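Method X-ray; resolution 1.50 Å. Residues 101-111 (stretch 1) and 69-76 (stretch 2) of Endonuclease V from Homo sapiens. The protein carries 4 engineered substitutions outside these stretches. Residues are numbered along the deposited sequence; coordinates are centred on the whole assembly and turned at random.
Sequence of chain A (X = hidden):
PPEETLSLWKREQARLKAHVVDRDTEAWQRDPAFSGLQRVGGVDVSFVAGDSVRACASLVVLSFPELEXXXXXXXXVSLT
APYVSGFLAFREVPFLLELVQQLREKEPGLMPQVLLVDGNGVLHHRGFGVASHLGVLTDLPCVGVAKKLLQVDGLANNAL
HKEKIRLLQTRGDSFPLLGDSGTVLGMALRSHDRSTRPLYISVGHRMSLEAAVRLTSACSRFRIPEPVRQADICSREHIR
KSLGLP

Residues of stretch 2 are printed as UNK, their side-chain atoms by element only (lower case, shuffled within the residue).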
# COMPACT_ATOMS: atom_id res chain seq x y z
N GLN A 101 0.77 2.82 -15.96
CA GLN A 101 1.25 3.30 -17.25
C GLN A 101 0.11 3.55 -18.23
O GLN A 101 0.12 4.54 -18.96
CB GLN A 101 2.29 2.35 -17.84
CG GLN A 101 2.98 2.92 -19.08
CD GLN A 101 3.75 4.20 -18.77
OE1 GLN A 101 4.23 4.40 -17.65
NE2 GLN A 101 3.87 5.07 -19.76
N GLN A 102 -0.89 2.66 -18.25
CA GLN A 102 -2.07 2.91 -19.07
C GLN A 102 -2.69 4.26 -18.74
O GLN A 102 -3.04 5.05 -19.64
CB GLN A 102 -3.10 1.80 -18.89
CG GLN A 102 -4.45 2.13 -19.53
CD GLN A 102 -5.58 1.23 -19.09
OE1 GLN A 102 -5.46 0.50 -18.11
NE2 GLN A 102 -6.69 1.27 -19.82
N LEU A 103 -2.85 4.55 -17.45
CA LEU A 103 -3.38 5.85 -17.05
C LEU A 103 -2.47 6.98 -17.52
O LEU A 103 -2.94 7.98 -18.08
CB LEU A 103 -3.55 5.88 -15.53
CG LEU A 103 -4.09 7.20 -14.98
CD1 LEU A 103 -5.42 7.55 -15.65
CD2 LEU A 103 -4.23 7.12 -13.46
N ARG A 104 -1.15 6.83 -17.32
CA ARG A 104 -0.21 7.90 -17.66
C ARG A 104 -0.28 8.28 -19.13
O ARG A 104 -0.08 9.44 -19.48
CB ARG A 104 1.22 7.47 -17.29
CG ARG A 104 2.18 8.63 -17.03
CD ARG A 104 3.64 8.18 -16.96
NE ARG A 104 3.91 7.21 -15.90
CZ ARG A 104 4.34 7.52 -14.68
NH1 ARG A 104 4.57 8.78 -14.35
NH2 ARG A 104 4.56 6.56 -13.78
N GLU A 105 -0.59 7.31 -20.00
CA GLU A 105 -0.69 7.58 -21.43
C GLU A 105 -2.10 7.94 -21.85
O GLU A 105 -2.28 8.76 -22.77
CB GLU A 105 -0.20 6.36 -22.21
CG GLU A 105 1.26 6.02 -21.96
CD GLU A 105 1.68 4.70 -22.58
OE1 GLU A 105 0.82 4.02 -23.18
OE2 GLU A 105 2.87 4.35 -22.47
N LYS A 106 -3.11 7.36 -21.21
CA LYS A 106 -4.50 7.60 -21.59
C LYS A 106 -5.01 8.94 -21.05
O LYS A 106 -5.64 9.71 -21.78
CB LYS A 106 -5.38 6.44 -21.11
CG LYS A 106 -6.88 6.65 -21.26
CD LYS A 106 -7.65 5.41 -20.83
CE LYS A 106 -7.30 4.99 -19.41
NZ LYS A 106 -8.16 3.88 -18.89
N GLU A 107 -4.75 9.23 -19.78
CA GLU A 107 -5.26 10.43 -19.13
C GLU A 107 -4.23 10.96 -18.14
O GLU A 107 -4.41 10.87 -16.91
CB GLU A 107 -6.60 10.16 -18.45
CG GLU A 107 -7.34 11.44 -18.13
CD GLU A 107 -7.19 12.46 -19.23
OE1 GLU A 107 -7.70 12.20 -20.35
OE2 GLU A 107 -6.55 13.51 -19.00
N PRO A 108 -3.14 11.54 -18.64
CA PRO A 108 -2.09 12.04 -17.74
C PRO A 108 -2.57 13.11 -16.78
O PRO A 108 -2.00 13.25 -15.69
CB PRO A 108 -1.02 12.58 -18.70
CG PRO A 108 -1.76 12.86 -19.98
CD PRO A 108 -2.82 11.81 -20.06
N GLY A 109 -3.61 13.86 -17.14
CA GLY A 109 -4.15 14.84 -16.22
C GLY A 109 -4.82 14.25 -15.00
O GLY A 109 -5.15 15.00 -14.07
N LEU A 110 -5.05 12.94 -14.97
CA LEU A 110 -5.64 12.28 -13.81
C LEU A 110 -4.62 11.47 -13.02
O LEU A 110 -5.00 10.76 -12.09
CB LEU A 110 -6.81 11.38 -14.22
CG LEU A 110 -8.09 12.10 -14.67
CD1 LEU A 110 -9.16 11.08 -15.06
CD2 LEU A 110 -8.60 13.05 -13.60
N MET A 111 -3.34 11.56 -13.38
CA MET A 111 -2.33 10.76 -12.69
C MET A 111 -2.32 11.11 -11.21
O MET A 111 -2.38 12.29 -10.85
CB MET A 111 -0.94 11.04 -13.27
CG MET A 111 -0.59 10.18 -14.47
SD MET A 111 -0.40 8.44 -14.01
CE MET A 111 0.91 8.53 -12.80
N UNK A 69 -14.22 9.40 -6.44
CA UNK A 69 -13.53 8.65 -7.49
C UNK A 69 -13.59 9.42 -8.80
O UNK A 69 -14.67 9.78 -9.27
c UNK A 69 -14.12 7.23 -7.64
c UNK A 69 -13.46 6.50 -8.81
c UNK A 69 -13.92 6.43 -6.36
N UNK A 70 -12.42 9.67 -9.39
CA UNK A 70 -12.33 10.31 -10.70
C UNK A 70 -11.80 9.37 -11.78
O UNK A 70 -11.93 9.69 -12.97
c UNK A 70 -10.11 11.36 -10.15
c UNK A 70 -11.51 11.62 -10.66
c UNK A 70 -12.20 12.64 -9.76
N UNK A 71 -11.24 8.22 -11.41
CA UNK A 71 -10.77 7.25 -12.38
C UNK A 71 -10.80 5.88 -11.73
O UNK A 71 -10.45 5.74 -10.56
c UNK A 71 -8.44 5.78 -16.04
c UNK A 71 -8.96 6.68 -15.14
c UNK A 71 -7.46 4.53 -14.26
o UNK A 71 -7.18 3.82 -16.52
c UNK A 71 -9.32 7.54 -12.81
c UNK A 71 -8.74 6.54 -13.79
c UNK A 71 -7.99 5.46 -13.35
c UNK A 71 -7.70 4.71 -15.60
N UNK A 72 -11.20 4.87 -12.49
CA UNK A 72 -11.11 3.50 -11.99
C UNK A 72 -10.86 2.55 -13.14
O UNK A 72 -11.44 2.70 -14.23
c UNK A 72 -13.66 3.21 -12.03
c UNK A 72 -12.38 3.09 -11.24
c UNK A 72 -14.89 2.92 -11.19
o UNK A 72 -15.83 2.28 -11.70
o UNK A 72 -14.92 3.33 -10.01
N UNK A 73 -9.98 1.58 -12.91
CA UNK A 73 -9.75 0.54 -13.91
C UNK A 73 -9.44 -0.76 -13.18
O UNK A 73 -8.64 -0.78 -12.25
c UNK A 73 -9.44 -0.26 -16.97
o UNK A 73 -9.49 -1.31 -17.65
c UNK A 73 -8.60 0.92 -14.84
o UNK A 73 -10.26 0.67 -17.12
c UNK A 73 -8.32 -0.12 -15.95
N UNK A 74 -10.08 -1.85 -13.62
CA UNK A 74 -9.87 -3.17 -13.04
C UNK A 74 -9.62 -4.14 -14.18
O UNK A 74 -10.23 -4.02 -15.25
o UNK A 74 -11.37 -2.83 -11.17
c UNK A 74 -11.10 -3.66 -12.30
N UNK A 75 -8.72 -5.10 -13.97
CA UNK A 75 -8.43 -6.09 -15.00
C UNK A 75 -8.20 -7.44 -14.34
O UNK A 75 -7.46 -7.55 -13.36
c UNK A 75 -5.76 -2.62 -18.66
n UNK A 75 -4.62 -1.98 -18.93
n UNK A 75 -5.75 -3.91 -18.36
c UNK A 75 -7.19 -5.70 -15.80
c UNK A 75 -6.94 -4.68 -18.05
n UNK A 75 -6.91 -1.96 -18.70
c UNK A 75 -7.38 -4.45 -16.62
N UNK A 76 -8.82 -8.48 -14.90
CA UNK A 76 -8.49 -9.84 -14.49
C UNK A 76 -7.11 -10.21 -15.03
O UNK A 76 -6.78 -9.91 -16.19
s UNK A 76 -11.20 -10.70 -12.83
c UNK A 76 -10.95 -10.67 -14.63
c UNK A 76 -9.49 -10.86 -15.04
c UNK A 76 -10.75 -12.40 -12.47
O HOH W 1 -5.40 1.89 -15.98

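Position 69 carries three side-chain carbons, one bearing the other two, and none comes near stretch 1. A carbon branched directly at CB with no heteroatom is Val 69, a shape at home in a strand.

Position 70 has the same three carbons with the same fork. Its CA-to-CB bond points toward stretch 1, and one branch carbon lies 4.1 Å from CD2 of Leu 110. This is Val 70, whose compact apolar branch suits a leucine neighbour; CD1 of Leu 110 also lies 3.7 Å from the backbone O of Val 70.

Position 71 shows one carbon leading to a six-carbon ring that bears an oxygen. CD1 of Leu 103 sits over one ring face, 3.5 Å from the centroid and 12° off the normal, a CH-pi contact; at the edge, NZ of Lys 106 lies 2.6 Å from the ring's oxygen. This is Tyr 71, whose ring serves two chemistries: the Lys 106 contact is a hydrogen bond donated to the hydroxyl, while CD1 of Leu 110 approaches CB of Tyr 71 at 4.2 Å. Tyr 71 OH in turn donates to the O of water 1 at 2.7 Å.

Position 72 has three carbons in a row, the third carrying two oxygens, all out of reach of stretch 1. This is Glu 72, exposed, so its charge can remain in solvent.

Position 73 repeats that pattern but points toward the helix. A side-chain carbon lies 3.6 Å from OE1 of Gln 102, and an oxygen 4.2 Å from NZ of Lys 106. This is Glu 73, its carboxylate too far from the lysine for a salt bridge but favourably paired in charge.

Position 74 has one carbon and one oxygen, neither reaching stretch 1: Ser 74, whose short hydroxyl is satisfied by a hydrogen bond elsewhere in the structure.

Position 75 has three carbons, a nitrogen, then a carbon carrying two more nitrogens, which lie 2.7 and 2.9 Å from OE1 of Gln 102. This is Arg 75, long enough for NH2 and NH1, respectively, to make these hydrogen bonds, both weak because their angles are poor. Arg 75 NH1 also forms a salt bridge with Glu 73 OE2 at 2.9 Å.

Position 76 is unbranched, two carbons, a sulfur and a carbon: Met 76, a flexible apolar chain with no part in this contact.

The contact thus centres on Tyr 71, which has the largest area covered. Leucines pack on its apolar part. Water 1 extends the polar side, its O donating to Gln 102 OE1 at 2.5 Å, joining the tyrosine to the acceptor that Arg 75 also uses.

Stretch 2, residues 69-76: VVYEESRM
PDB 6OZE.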